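Local coordinates for beta-galactosidase (PDB 4OIF), which probably hydrolyses terminal non-reducing beta-D-galactose residues of beta-D-galactosides, as a zinc-binding, trimeric member of glycoside hydrolase family 42, at residues K469-P474 with G495-T500; V413-D418 with Q440-H445; E523-E528 with G589-I594; H562-E567 with A580-Q585; F490-G495 with N584-G589. One frame throughout, in Å; residues are numbered along the deposited sequence.

Contact 1: residues K469-P474 with G495-T500; sequences KLLIAP and GTLVMT
Strands 470-473 and 496-500 are parallel neighbours, the two arms of a beta-alpha-beta unit whose crossover is helix 481-492, in the parallel half of the trimerisation-domain sheet. The backbone bonds form a regular ladder. Leu471 lies between Thr496 and Val498: its N-H points almost straight (171°) at Thr496 O, with N 2.9 Å from that oxygen, and its own carbonyl accepts Val498 N. Lys469 O and Ala473 N extend the ladder by bonding Thr496 N and Val498 O. A CA-H...O contact joins it, Leu497 CA lying 3.3 Å from Leu471 O, so that oxygen is approached twice.

Apolar packing differs on the two faces. On the face of Leu470, Ile472, Thr496 and Val498, Leu470 has CG anti to its backbone N (chi1 175°) and crosses Thr496 obliquely, setting CD1 3.7 Å from Thr496 CG2. The same CD1 is 4.0 Å from Val498 CG2. Tyr607 and Leu610 of helix 600-613 cover this side, with Phe449 of helix 438-451. On the other face Leu471 and Leu497 lie side by side, Leu471 CG 4.0 Å from Leu497 CD1, beneath Leu487, Phe490 and Val491 of the crossover helix. Met499 bends at chi3 (128°) and sets its CE 4.1 Å from Ala473 CB.

One water closes the N-terminal end. It donates to Lys469 O at 2.8 Å and accepts a hydrogen bond from Thr496 OG1 at 2.6 Å, a hydroxyl lying anti to its own carbonyl carbon.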
# COMPACT_ATOMS: atom_id res chain seq x y z
N LYS A 469 -22.21 9.00 -39.03
CA LYS A 469 -22.85 7.79 -39.54
C LYS A 469 -22.90 6.73 -38.45
O LYS A 469 -23.86 5.97 -38.34
CB LYS A 469 -22.10 7.22 -40.73
CG LYS A 469 -22.10 8.04 -42.01
CD LYS A 469 -21.36 7.24 -43.08
CE LYS A 469 -21.46 7.84 -44.46
NZ LYS A 469 -20.49 7.12 -45.36
N LEU A 470 -21.83 6.69 -37.68
CA LEU A 470 -21.61 5.65 -36.70
C LEU A 470 -21.26 6.30 -35.39
O LEU A 470 -20.28 7.05 -35.31
CB LEU A 470 -20.50 4.71 -37.16
CG LEU A 470 -20.08 3.64 -36.16
CD1 LEU A 470 -21.24 2.74 -35.75
CD2 LEU A 470 -18.94 2.81 -36.73
N LEU A 471 -22.09 6.05 -34.38
CA LEU A 471 -21.87 6.52 -33.02
C LEU A 471 -21.67 5.33 -32.08
O LEU A 471 -22.53 4.44 -31.96
CB LEU A 471 -23.04 7.38 -32.55
CG LEU A 471 -22.90 7.87 -31.10
CD1 LEU A 471 -21.61 8.65 -30.93
CD2 LEU A 471 -24.09 8.72 -30.69
N ILE A 472 -20.53 5.33 -31.41
CA ILE A 472 -20.14 4.26 -30.51
C ILE A 472 -20.15 4.76 -29.06
O ILE A 472 -19.34 5.61 -28.69
CB ILE A 472 -18.73 3.72 -30.89
CG1 ILE A 472 -18.77 3.14 -32.31
CG2 ILE A 472 -18.22 2.69 -29.89
CD1 ILE A 472 -17.41 2.85 -32.90
N ALA A 473 -21.07 4.25 -28.25
CA ALA A 473 -21.21 4.68 -26.86
C ALA A 473 -21.09 3.51 -25.89
O ALA A 473 -22.09 3.00 -25.40
CB ALA A 473 -22.54 5.38 -26.66
N PRO A 474 -19.86 3.07 -25.59
CA PRO A 474 -19.67 1.90 -24.73
C PRO A 474 -19.82 2.22 -23.24
O PRO A 474 -19.45 3.32 -22.81
CB PRO A 474 -18.23 1.47 -25.03
CG PRO A 474 -17.79 2.30 -26.19
CD PRO A 474 -18.60 3.55 -26.17
N GLY A 495 -29.04 7.09 -38.15
CA GLY A 495 -27.83 6.82 -37.39
C GLY A 495 -27.64 5.34 -37.09
O GLY A 495 -28.60 4.60 -36.91
N THR A 496 -26.37 4.92 -37.05
CA THR A 496 -26.00 3.60 -36.60
C THR A 496 -25.32 3.72 -35.23
O THR A 496 -24.28 4.36 -35.10
CB THR A 496 -25.06 2.91 -37.60
OG1 THR A 496 -25.77 2.62 -38.81
CG2 THR A 496 -24.53 1.62 -37.03
N LEU A 497 -25.92 3.12 -34.22
CA LEU A 497 -25.47 3.27 -32.84
C LEU A 497 -25.01 1.94 -32.29
O LEU A 497 -25.67 0.94 -32.50
CB LEU A 497 -26.60 3.82 -31.99
CG LEU A 497 -26.40 3.89 -30.48
CD1 LEU A 497 -25.27 4.84 -30.08
CD2 LEU A 497 -27.68 4.30 -29.82
N VAL A 498 -23.87 1.93 -31.60
CA VAL A 498 -23.36 0.73 -30.94
C VAL A 498 -23.20 0.96 -29.43
O VAL A 498 -22.51 1.88 -29.01
CB VAL A 498 -21.99 0.29 -31.51
CG1 VAL A 498 -21.44 -0.90 -30.73
CG2 VAL A 498 -22.12 -0.08 -32.98
N MET A 499 -23.86 0.13 -28.63
CA MET A 499 -23.68 0.18 -27.19
C MET A 499 -23.27 -1.18 -26.66
O MET A 499 -23.26 -2.17 -27.40
CB MET A 499 -24.94 0.67 -26.48
CG MET A 499 -25.13 2.17 -26.60
SD MET A 499 -26.58 2.76 -25.71
CE MET A 499 -25.89 4.06 -24.72
N THR A 500 -22.91 -1.22 -25.39
CA THR A 500 -22.34 -2.42 -24.81
C THR A 500 -22.89 -2.69 -23.44
O THR A 500 -23.70 -1.94 -22.91
CB THR A 500 -20.81 -2.34 -24.66
OG1 THR A 500 -20.48 -1.46 -23.57
CG2 THR A 500 -20.12 -1.87 -25.95
O HOH W 1 -25.67 4.88 -40.16

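Contact 2: residues V413-D418 with Q440-H445; sequences VAILYD and QTLVQH
The Tyr417 ring receives Leu442 at its edge: CD2 of the leucine lies near the ring plane, 3.7 Å from Tyr417 CD1. Trp419 meets the same tyrosine ring edge-to-face. The second flat group, His445, has Thr441 O in plane at its edge, and the ring of His603 meets it with the planes at about 50°. His445 ND1 is hydrogen-bonded to Tyr607 OH, while Tyr417 OH is bonded to Asn422 and Gln267, so both polar ends are fixed outside the contact.

Leu442 carries the packing. It crosses the tyrosine side chain at about a right angle, and its CD2 also lies 3.7 Å from Leu416 O. Tyr417 CG, anti to the backbone N (chi1 172°), brings the ring alongside this methyl. Ile415 slides past Leu442 in the opposite direction: Ile415 CG2 touches Leu442 CG at 3.9 Å, and Ile415 CD1 reaches to 4.2 Å from His445 C. The meeting of the two segments is thus apolar and buried. Phe305 of helix 296-312 packs on Leu442 as well, tying this place to the preceding barrel domain.

Strand and helix axes run nearly antiparallel (164°) and 9.7 Å apart. Helix 438-451 thereby covers strand 413-416 on the way to its parallel neighbour, strand 456-459, as in the beta-alpha-beta crossovers of an alpha/beta layered domain.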
# COMPACT_ATOMS: atom_id res chain seq x y z
N VAL A 413 -17.24 8.99 -37.92
CA VAL A 413 -17.33 8.09 -36.79
C VAL A 413 -17.08 8.84 -35.50
O VAL A 413 -16.12 9.61 -35.37
CB VAL A 413 -16.32 6.92 -36.90
CG1 VAL A 413 -16.52 5.94 -35.76
CG2 VAL A 413 -16.50 6.20 -38.23
N ALA A 414 -17.97 8.61 -34.54
CA ALA A 414 -17.87 9.25 -33.25
C ALA A 414 -17.86 8.20 -32.15
O ALA A 414 -18.58 7.21 -32.23
CB ALA A 414 -19.02 10.23 -33.05
N ILE A 415 -17.02 8.42 -31.13
CA ILE A 415 -17.07 7.66 -29.89
C ILE A 415 -17.53 8.59 -28.74
O ILE A 415 -16.93 9.61 -28.47
CB ILE A 415 -15.71 7.05 -29.54
CG1 ILE A 415 -15.28 6.06 -30.63
CG2 ILE A 415 -15.74 6.39 -28.16
CD1 ILE A 415 -13.95 5.37 -30.34
N LEU A 416 -18.62 8.23 -28.08
CA LEU A 416 -19.18 9.07 -27.04
C LEU A 416 -18.53 8.76 -25.68
O LEU A 416 -18.49 7.62 -25.24
CB LEU A 416 -20.70 8.88 -26.98
CG LEU A 416 -21.50 9.58 -25.88
CD1 LEU A 416 -21.36 11.06 -25.96
CD2 LEU A 416 -22.97 9.16 -25.97
N TYR A 417 -18.00 9.81 -25.07
CA TYR A 417 -17.39 9.76 -23.76
C TYR A 417 -18.12 10.73 -22.83
O TYR A 417 -18.56 11.79 -23.27
CB TYR A 417 -15.91 10.11 -23.85
CG TYR A 417 -15.23 10.27 -22.51
CD1 TYR A 417 -14.91 9.16 -21.74
CD2 TYR A 417 -14.88 11.53 -22.02
CE1 TYR A 417 -14.27 9.29 -20.52
CE2 TYR A 417 -14.25 11.68 -20.80
CZ TYR A 417 -13.94 10.54 -20.05
OH TYR A 417 -13.32 10.63 -18.82
N ASP A 418 -18.25 10.37 -21.56
CA ASP A 418 -18.93 11.24 -20.59
C ASP A 418 -18.19 11.23 -19.24
O ASP A 418 -18.01 10.17 -18.62
CB ASP A 418 -20.39 10.80 -20.43
CG ASP A 418 -21.21 11.80 -19.64
OD1 ASP A 418 -21.62 12.82 -20.21
OD2 ASP A 418 -21.47 11.55 -18.45
N GLN A 440 -10.28 3.14 -21.05
CA GLN A 440 -9.55 2.08 -21.74
C GLN A 440 -10.45 1.31 -22.71
O GLN A 440 -10.05 1.02 -23.85
CB GLN A 440 -8.93 1.11 -20.73
CG GLN A 440 -7.82 1.73 -19.86
CD GLN A 440 -8.34 2.28 -18.53
OE1 GLN A 440 -9.53 2.54 -18.37
NE2 GLN A 440 -7.43 2.44 -17.58
N THR A 441 -11.65 0.98 -22.25
CA THR A 441 -12.63 0.26 -23.06
C THR A 441 -12.95 1.06 -24.32
O THR A 441 -12.93 0.53 -25.47
CB THR A 441 -13.93 -0.02 -22.25
OG1 THR A 441 -13.61 -0.84 -21.12
CG2 THR A 441 -14.98 -0.73 -23.09
N LEU A 442 -13.22 2.35 -24.12
CA LEU A 442 -13.40 3.21 -25.28
C LEU A 442 -12.22 3.08 -26.26
O LEU A 442 -12.43 2.89 -27.46
CB LEU A 442 -13.56 4.66 -24.86
CG LEU A 442 -15.00 5.05 -24.62
CD1 LEU A 442 -15.60 4.25 -23.48
CD2 LEU A 442 -15.05 6.54 -24.32
N VAL A 443 -10.99 3.12 -25.74
CA VAL A 443 -9.82 2.95 -26.61
C VAL A 443 -9.86 1.59 -27.36
O VAL A 443 -9.44 1.49 -28.51
CB VAL A 443 -8.51 3.08 -25.80
CG1 VAL A 443 -7.31 2.86 -26.68
CG2 VAL A 443 -8.43 4.44 -25.17
N GLN A 444 -10.38 0.56 -26.70
CA GLN A 444 -10.56 -0.73 -27.37
C GLN A 444 -11.49 -0.60 -28.56
O GLN A 444 -11.30 -1.26 -29.59
CB GLN A 444 -11.12 -1.79 -26.41
CG GLN A 444 -10.14 -2.25 -25.37
CD GLN A 444 -8.72 -2.10 -25.86
OE1 GLN A 444 -8.28 -2.83 -26.76
NE2 GLN A 444 -7.99 -1.15 -25.28
N HIS A 445 -12.51 0.25 -28.43
CA HIS A 445 -13.41 0.38 -29.57
C HIS A 445 -12.85 1.30 -30.66
O HIS A 445 -13.16 1.16 -31.84
CB HIS A 445 -14.78 0.82 -29.08
CG HIS A 445 -15.50 -0.27 -28.34
ND1 HIS A 445 -16.55 -0.97 -28.88
CD2 HIS A 445 -15.25 -0.83 -27.13
CE1 HIS A 445 -16.95 -1.89 -28.02
NE2 HIS A 445 -16.17 -1.83 -26.95

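Contact 3: residues E523-E528 with G589-I594; sequences EMFGME and GQAYYI
Ala591 and Phe525 form the heart of this contact: the methyl CB lies over one face of the ring, 3.9 Å from its centroid and 24° off the normal, a CH-pi contact displaced toward the rim. At the ring edge Phe525 CE1 meets Tyr592 O at 3.2 Å. Phe525 CD1 touches Tyr593 CB at 4.1 Å. In a second CH-pi contact Met527 CE lies over one face of the Tyr593 ring, 3.7 Å from the centroid, while SD stands obliquely 4.5 Å from that centroid in a Met-aromatic contact. The methionine reaches there with CG in the crowded position between backbone N and carbonyl carbon (chi1 44°), bending at chi2 and chi3.

Water 2, in plane at the edge of the Phe525 ring, donates to Phe525 O at 2.9 Å and to Ala591 O at 2.8 Å, bridging the two backbones. An alanine at Phe525 would remove the ring and would probably loosen the grip of the helix end on Ala591.

Further out, Leu497 and Met499 pack on Phe525, and Thr582 and Ile559 touch both Met527 and Tyr593. Gly526, with positive phi (61°), is the first residue past the helix, and Met527 CB then points toward strand 589-594; Glu528 forms a salt bridge with Arg382 of a second subunit. This is a helix-to-strand turn, from helix 519-525 into strand 527-534, packed on strand 589-594 of the mixed sheet.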
# COMPACT_ATOMS: atom_id res chain seq x y z
N GLU A 523 -36.70 -0.38 -27.26
CA GLU A 523 -37.24 -0.25 -28.60
C GLU A 523 -36.12 -0.13 -29.63
O GLU A 523 -36.12 -0.83 -30.64
CB GLU A 523 -38.15 0.97 -28.69
CG GLU A 523 -39.59 0.73 -28.27
CD GLU A 523 -40.38 2.02 -28.15
OE1 GLU A 523 -39.87 3.08 -28.56
OE2 GLU A 523 -41.52 1.98 -27.63
N MET A 524 -35.17 0.76 -29.36
CA MET A 524 -34.06 1.01 -30.27
C MET A 524 -33.31 -0.27 -30.60
O MET A 524 -33.13 -0.62 -31.77
CB MET A 524 -33.10 2.03 -29.67
CG MET A 524 -33.66 3.44 -29.61
SD MET A 524 -32.75 4.49 -28.48
CE MET A 524 -31.14 4.42 -29.27
N PHE A 525 -32.87 -0.97 -29.56
CA PHE A 525 -31.99 -2.13 -29.72
C PHE A 525 -32.76 -3.43 -29.93
O PHE A 525 -32.17 -4.45 -30.27
CB PHE A 525 -31.08 -2.25 -28.49
CG PHE A 525 -30.04 -1.17 -28.40
CD1 PHE A 525 -28.81 -1.31 -29.03
CD2 PHE A 525 -30.31 0.01 -27.70
CE1 PHE A 525 -27.85 -0.30 -28.95
CE2 PHE A 525 -29.36 1.01 -27.61
CZ PHE A 525 -28.12 0.86 -28.25
N GLY A 526 -34.08 -3.39 -29.74
CA GLY A 526 -34.89 -4.58 -29.92
C GLY A 526 -34.51 -5.71 -28.98
O GLY A 526 -34.68 -6.88 -29.29
N MET A 527 -33.97 -5.35 -27.82
CA MET A 527 -33.60 -6.30 -26.79
C MET A 527 -33.49 -5.56 -25.46
O MET A 527 -33.72 -4.35 -25.40
CB MET A 527 -32.28 -7.02 -27.14
CG MET A 527 -31.17 -6.14 -27.67
SD MET A 527 -30.44 -5.00 -26.46
CE MET A 527 -29.65 -6.10 -25.29
N GLU A 528 -33.15 -6.27 -24.39
CA GLU A 528 -32.75 -5.61 -23.14
C GLU A 528 -31.81 -6.48 -22.33
O GLU A 528 -31.85 -7.71 -22.41
CB GLU A 528 -33.98 -5.24 -22.31
CG GLU A 528 -34.91 -6.39 -22.00
CD GLU A 528 -36.15 -5.93 -21.24
OE1 GLU A 528 -36.01 -5.15 -20.27
OE2 GLU A 528 -37.27 -6.33 -21.63
N GLY A 589 -32.45 3.91 -39.03
CA GLY A 589 -31.13 3.51 -38.57
C GLY A 589 -30.98 2.11 -38.01
O GLY A 589 -31.83 1.24 -38.22
N GLN A 590 -29.88 1.91 -37.29
CA GLN A 590 -29.54 0.61 -36.74
C GLN A 590 -28.92 0.74 -35.36
O GLN A 590 -28.18 1.68 -35.10
CB GLN A 590 -28.56 -0.13 -37.65
CG GLN A 590 -29.21 -1.08 -38.60
CD GLN A 590 -28.27 -2.18 -38.99
OE1 GLN A 590 -27.19 -1.92 -39.51
NE2 GLN A 590 -28.66 -3.42 -38.73
N ALA A 591 -29.21 -0.22 -34.49
CA ALA A 591 -28.64 -0.24 -33.15
C ALA A 591 -28.08 -1.62 -32.84
O ALA A 591 -28.80 -2.63 -32.90
CB ALA A 591 -29.68 0.19 -32.12
N TYR A 592 -26.80 -1.66 -32.53
CA TYR A 592 -26.09 -2.87 -32.15
C TYR A 592 -25.77 -2.90 -30.64
O TYR A 592 -25.36 -1.90 -30.07
CB TYR A 592 -24.78 -3.00 -32.92
CG TYR A 592 -24.92 -3.13 -34.41
CD1 TYR A 592 -25.26 -2.04 -35.20
CD2 TYR A 592 -24.67 -4.35 -35.04
CE1 TYR A 592 -25.37 -2.16 -36.56
CE2 TYR A 592 -24.77 -4.47 -36.41
CZ TYR A 592 -25.13 -3.37 -37.16
OH TYR A 592 -25.24 -3.48 -38.52
N TYR A 593 -25.93 -4.07 -30.02
CA TYR A 593 -25.54 -4.24 -28.63
C TYR A 593 -24.50 -5.33 -28.52
O TYR A 593 -24.70 -6.45 -29.01
CB TYR A 593 -26.76 -4.58 -27.78
CG TYR A 593 -26.52 -4.54 -26.28
CD1 TYR A 593 -26.24 -5.70 -25.57
CD2 TYR A 593 -26.59 -3.33 -25.58
CE1 TYR A 593 -26.02 -5.66 -24.18
CE2 TYR A 593 -26.37 -3.28 -24.20
CZ TYR A 593 -26.09 -4.45 -23.51
OH TYR A 593 -25.87 -4.41 -22.14
N ILE A 594 -23.38 -5.01 -27.88
CA ILE A 594 -22.33 -6.00 -27.65
C ILE A 594 -22.32 -6.40 -26.18
O ILE A 594 -21.94 -5.60 -25.32
CB ILE A 594 -20.94 -5.47 -28.04
CG1 ILE A 594 -20.88 -5.15 -29.54
CG2 ILE A 594 -19.91 -6.50 -27.68
CD1 ILE A 594 -19.72 -4.28 -29.94
O HOH W 2 -29.38 -4.60 -31.06

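Contact 4: residues H562-E567 with A580-Q585; sequences HAATVE and AVTSNQ
Glu567 folds back across the neighbouring strand to accept a short side-chain bond: Ser583 OG donates to Glu567 OE2 at 2.6 Å, using the anti lone pair of that oxygen. The bend at chi2 (-77°) turns the carboxylate this way, and Ser583 meets it with OG in the crowded position between backbone N and carbonyl carbon (chi1 73°). The other oxygen, OE1, makes a salt bridge with Arg546, which probably helps keep the group ionised. An alanine at Glu567 would remove the carboxylate shared by Ser583 OG and Arg546 and would probably weaken the side-chain tie across the two strands.

The backbones run antiparallel. Thr565 and Ser583 are a hydrogen-bonded pair, with Thr565 N 2.8 Å from Ser583 O and Ser583 N 3.1 Å from Thr565 O. Val566 and Thr582 follow as a non-hydrogen-bonded pair. Beyond them Glu567 N bonds Val581 O at 2.6 Å.

Just ahead of strand 565-570, the contacts pass to van der Waals touches. Ala564 CB lies 3.9 Å from Asn584 CB, and Asn584 OD1 rests against Ala564 CA at 3.4 Å, while ND2 of the same amide is hydrogen-bonded to Met524 O. On the Val566 and Thr582 face, Ile561 packs on both residues.

Toward the hairpin end Ala580 and Val581 both face Gly568. The pairing is that of a beta hairpin, strands 565-570 and 579-586, interrupted by a classic beta bulge.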
# COMPACT_ATOMS: atom_id res chain seq x y z
N HIS A 562 -36.09 -9.11 -28.33
CA HIS A 562 -37.39 -8.72 -28.84
C HIS A 562 -37.40 -8.74 -30.36
O HIS A 562 -37.47 -9.81 -30.97
CB HIS A 562 -37.76 -7.33 -28.31
CG HIS A 562 -37.88 -7.28 -26.82
ND1 HIS A 562 -38.78 -8.06 -26.12
CD2 HIS A 562 -37.20 -6.57 -25.89
CE1 HIS A 562 -38.66 -7.82 -24.83
NE2 HIS A 562 -37.71 -6.92 -24.66
N ALA A 563 -37.29 -7.57 -30.99
CA ALA A 563 -37.24 -7.48 -32.44
C ALA A 563 -35.85 -7.77 -33.03
O ALA A 563 -35.71 -8.04 -34.22
CB ALA A 563 -37.70 -6.11 -32.89
N ALA A 564 -34.83 -7.74 -32.18
CA ALA A 564 -33.44 -7.76 -32.65
C ALA A 564 -33.01 -9.10 -33.24
O ALA A 564 -33.56 -10.15 -32.93
CB ALA A 564 -32.50 -7.38 -31.52
N THR A 565 -32.01 -9.04 -34.11
CA THR A 565 -31.42 -10.22 -34.71
C THR A 565 -30.25 -10.66 -33.84
O THR A 565 -29.44 -9.83 -33.42
CB THR A 565 -30.94 -9.93 -36.15
OG1 THR A 565 -32.05 -9.49 -36.94
CG2 THR A 565 -30.33 -11.14 -36.80
N VAL A 566 -30.16 -11.95 -33.56
CA VAL A 566 -29.04 -12.46 -32.79
C VAL A 566 -27.84 -12.66 -33.69
O VAL A 566 -27.89 -13.47 -34.61
CB VAL A 566 -29.37 -13.77 -32.10
CG1 VAL A 566 -28.15 -14.30 -31.37
CG2 VAL A 566 -30.55 -13.58 -31.15
N GLU A 567 -26.77 -11.91 -33.44
CA GLU A 567 -25.57 -11.97 -34.27
C GLU A 567 -24.50 -12.85 -33.68
O GLU A 567 -23.69 -13.44 -34.39
CB GLU A 567 -25.01 -10.57 -34.48
CG GLU A 567 -26.03 -9.59 -35.01
CD GLU A 567 -26.28 -9.77 -36.48
OE1 GLU A 567 -25.74 -10.72 -37.07
OE2 GLU A 567 -27.03 -8.96 -37.06
N ALA A 580 -25.29 -12.88 -27.26
CA ALA A 580 -24.26 -11.97 -26.77
C ALA A 580 -24.16 -10.71 -27.66
O ALA A 580 -23.89 -9.62 -27.16
CB ALA A 580 -22.93 -12.68 -26.70
N VAL A 581 -24.37 -10.87 -28.96
CA VAL A 581 -24.29 -9.71 -29.85
C VAL A 581 -25.54 -9.59 -30.70
O VAL A 581 -25.96 -10.57 -31.33
CB VAL A 581 -23.08 -9.79 -30.79
CG1 VAL A 581 -23.08 -8.60 -31.74
CG2 VAL A 581 -21.80 -9.80 -29.98
N THR A 582 -26.14 -8.40 -30.70
CA THR A 582 -27.41 -8.19 -31.39
C THR A 582 -27.40 -6.96 -32.31
O THR A 582 -26.63 -6.02 -32.09
CB THR A 582 -28.59 -8.02 -30.39
OG1 THR A 582 -28.47 -6.77 -29.71
CG2 THR A 582 -28.60 -9.14 -29.38
N SER A 583 -28.26 -6.99 -33.32
CA SER A 583 -28.46 -5.84 -34.21
C SER A 583 -29.95 -5.62 -34.40
O SER A 583 -30.74 -6.55 -34.36
CB SER A 583 -27.80 -6.06 -35.58
OG SER A 583 -28.52 -7.01 -36.34
N ASN A 584 -30.33 -4.37 -34.65
CA ASN A 584 -31.73 -4.06 -34.78
C ASN A 584 -32.00 -2.81 -35.60
O ASN A 584 -31.47 -1.74 -35.32
CB ASN A 584 -32.33 -3.92 -33.39
CG ASN A 584 -33.82 -3.83 -33.42
OD1 ASN A 584 -34.49 -4.77 -33.84
ND2 ASN A 584 -34.36 -2.71 -32.95
N GLN A 585 -32.84 -2.94 -36.62
CA GLN A 585 -33.19 -1.79 -37.43
C GLN A 585 -34.25 -1.02 -36.69
O GLN A 585 -35.17 -1.60 -36.13
CB GLN A 585 -33.66 -2.20 -38.82
CG GLN A 585 -32.76 -3.24 -39.46
CD GLN A 585 -33.15 -3.55 -40.88
OE1 GLN A 585 -34.25 -3.21 -41.31
NE2 GLN A 585 -32.26 -4.20 -41.62

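Contact 5: residues F490-G495 with N584-G589; sequences FVANGG and NQYGKG
The end of helix 481-492, closed by a Schellman motif with Gly494 at C-prime, meets a type II' turn from Tyr586 to Gly589, and one backbone bond joins them: Lys588 N donates to Ala492 O at 2.8 Å, from 32° above the carbonyl plane.

Among the side chains, Val491 and Tyr586 cross at about a right angle. Val491 CG1, anti to its backbone N, comes up to the edge of the tyrosine ring, 3.8 Å from CD2, and Ala492 CB lies obliquely 4.1 Å from CE2 of the same ring. Met524 of helix 519-525 packs against both Val491 and Tyr586. Of the Lys588 side chain it is the base that touches: CB sits 3.3 Å from Ala492 O and 3.6 Å from Gly494 N, after which the extended chain leads away from the helix end. Inside the helix terminus, Gly495 CA lies over one face of the Phe490 ring, toward its rim.

Gly589 is wedged closely among carbonyls, its CA making CA-H...O contacts with Val491 O at 3.0 Å and Gly495 O at 3.2 Å. A CB on Gly589 would clash with both oxygens, and one on Gly587, whose phi is positive, would strike Ala492 O. Within the turn, Gly589 N bonds Tyr586 O and Tyr586 N bonds Gly589 O. The pattern is that of a tight two-residue beta hairpin, strands 579-586 and 589-594, docked against a glycine-terminated helix.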
# COMPACT_ATOMS: atom_id res chain seq x y z
N PHE A 490 -31.35 10.01 -33.09
CA PHE A 490 -30.17 9.75 -33.89
C PHE A 490 -30.34 8.46 -34.67
O PHE A 490 -30.13 8.43 -35.88
CB PHE A 490 -28.91 9.71 -33.02
CG PHE A 490 -27.71 9.17 -33.73
CD1 PHE A 490 -27.01 9.95 -34.63
CD2 PHE A 490 -27.29 7.87 -33.51
CE1 PHE A 490 -25.91 9.44 -35.30
CE2 PHE A 490 -26.19 7.35 -34.18
CZ PHE A 490 -25.49 8.13 -35.06
N VAL A 491 -30.74 7.39 -33.99
CA VAL A 491 -30.91 6.12 -34.70
C VAL A 491 -32.07 6.22 -35.67
O VAL A 491 -32.00 5.70 -36.79
CB VAL A 491 -31.15 4.94 -33.73
CG1 VAL A 491 -31.43 3.65 -34.52
CG2 VAL A 491 -29.95 4.74 -32.82
N ALA A 492 -33.13 6.90 -35.24
CA ALA A 492 -34.36 6.92 -36.02
C ALA A 492 -34.14 7.58 -37.38
O ALA A 492 -34.70 7.15 -38.39
CB ALA A 492 -35.47 7.64 -35.24
N ASN A 493 -33.31 8.62 -37.40
CA ASN A 493 -33.07 9.37 -38.63
C ASN A 493 -31.95 8.80 -39.48
O ASN A 493 -31.46 9.48 -40.37
CB ASN A 493 -32.77 10.82 -38.29
CG ASN A 493 -33.91 11.49 -37.59
OD1 ASN A 493 -35.07 11.21 -37.87
ND2 ASN A 493 -33.60 12.37 -36.66
N GLY A 494 -31.53 7.58 -39.20
CA GLY A 494 -30.55 6.92 -40.04
C GLY A 494 -29.22 6.61 -39.38
O GLY A 494 -28.36 5.95 -39.98
N GLY A 495 -29.04 7.09 -38.15
CA GLY A 495 -27.83 6.82 -37.39
C GLY A 495 -27.64 5.34 -37.09
O GLY A 495 -28.60 4.60 -36.91
N ASN A 584 -30.33 -4.37 -34.65
CA ASN A 584 -31.73 -4.06 -34.78
C ASN A 584 -32.00 -2.81 -35.60
O ASN A 584 -31.47 -1.74 -35.32
CB ASN A 584 -32.33 -3.92 -33.39
CG ASN A 584 -33.82 -3.83 -33.42
OD1 ASN A 584 -34.49 -4.77 -33.84
ND2 ASN A 584 -34.36 -2.71 -32.95
N GLN A 585 -32.84 -2.94 -36.62
CA GLN A 585 -33.19 -1.79 -37.43
C GLN A 585 -34.25 -1.02 -36.69
O GLN A 585 -35.17 -1.60 -36.13
CB GLN A 585 -33.66 -2.20 -38.82
CG GLN A 585 -32.76 -3.24 -39.46
CD GLN A 585 -33.15 -3.55 -40.88
OE1 GLN A 585 -34.25 -3.21 -41.31
NE2 GLN A 585 -32.26 -4.20 -41.62
N TYR A 586 -34.11 0.30 -36.68
CA TYR A 586 -35.03 1.14 -35.95
C TYR A 586 -35.21 2.43 -36.72
O TYR A 586 -34.27 3.20 -36.86
CB TYR A 586 -34.51 1.39 -34.53
CG TYR A 586 -35.39 2.29 -33.70
CD1 TYR A 586 -36.54 1.81 -33.11
CD2 TYR A 586 -35.05 3.62 -33.50
CE1 TYR A 586 -37.35 2.63 -32.35
CE2 TYR A 586 -35.85 4.45 -32.74
CZ TYR A 586 -37.00 3.95 -32.17
OH TYR A 586 -37.80 4.79 -31.41
N GLY A 587 -36.42 2.66 -37.22
CA GLY A 587 -36.64 3.79 -38.10
C GLY A 587 -35.70 3.63 -39.28
O GLY A 587 -35.59 2.54 -39.84
N LYS A 588 -34.99 4.69 -39.65
CA LYS A 588 -34.04 4.59 -40.75
C LYS A 588 -32.69 4.01 -40.33
O LYS A 588 -31.89 3.64 -41.18
CB LYS A 588 -33.82 5.96 -41.39
CG LYS A 588 -35.01 6.50 -42.18
CD LYS A 588 -34.69 7.87 -42.76
CE LYS A 588 -35.93 8.57 -43.31
NZ LYS A 588 -35.62 9.97 -43.75
N GLY A 589 -32.45 3.91 -39.03
CA GLY A 589 -31.13 3.51 -38.57
C GLY A 589 -30.98 2.11 -38.01
O GLY A 589 -31.83 1.24 -38.22

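How the contacts relate
All five contacts belong to the trimerisation domain and lie on or against one mixed sheet. Contacts 1, 2 and 3 are buried, whereas contacts 4 and 5 reach the surface. Contact 2 is purely apolar strand-helix packing, and strand 413-416 bonds directly to strand 470-473 of contact 1. There the chemistry becomes parallel backbone bonding, which passes on through Leu497 to Gln590 and Tyr592 of contact 3. Contact 3 relies on rings, methyls and a water. Contact 4 adds a carboxylate and antiparallel bonds, and a probable backbone bond from His562 N to Gly526 O links the two. Contact 5 shares Gly495 with contact 1, Gly589 with contact 3 and Asn584 with contact 4, and is ruled by glycine backbone.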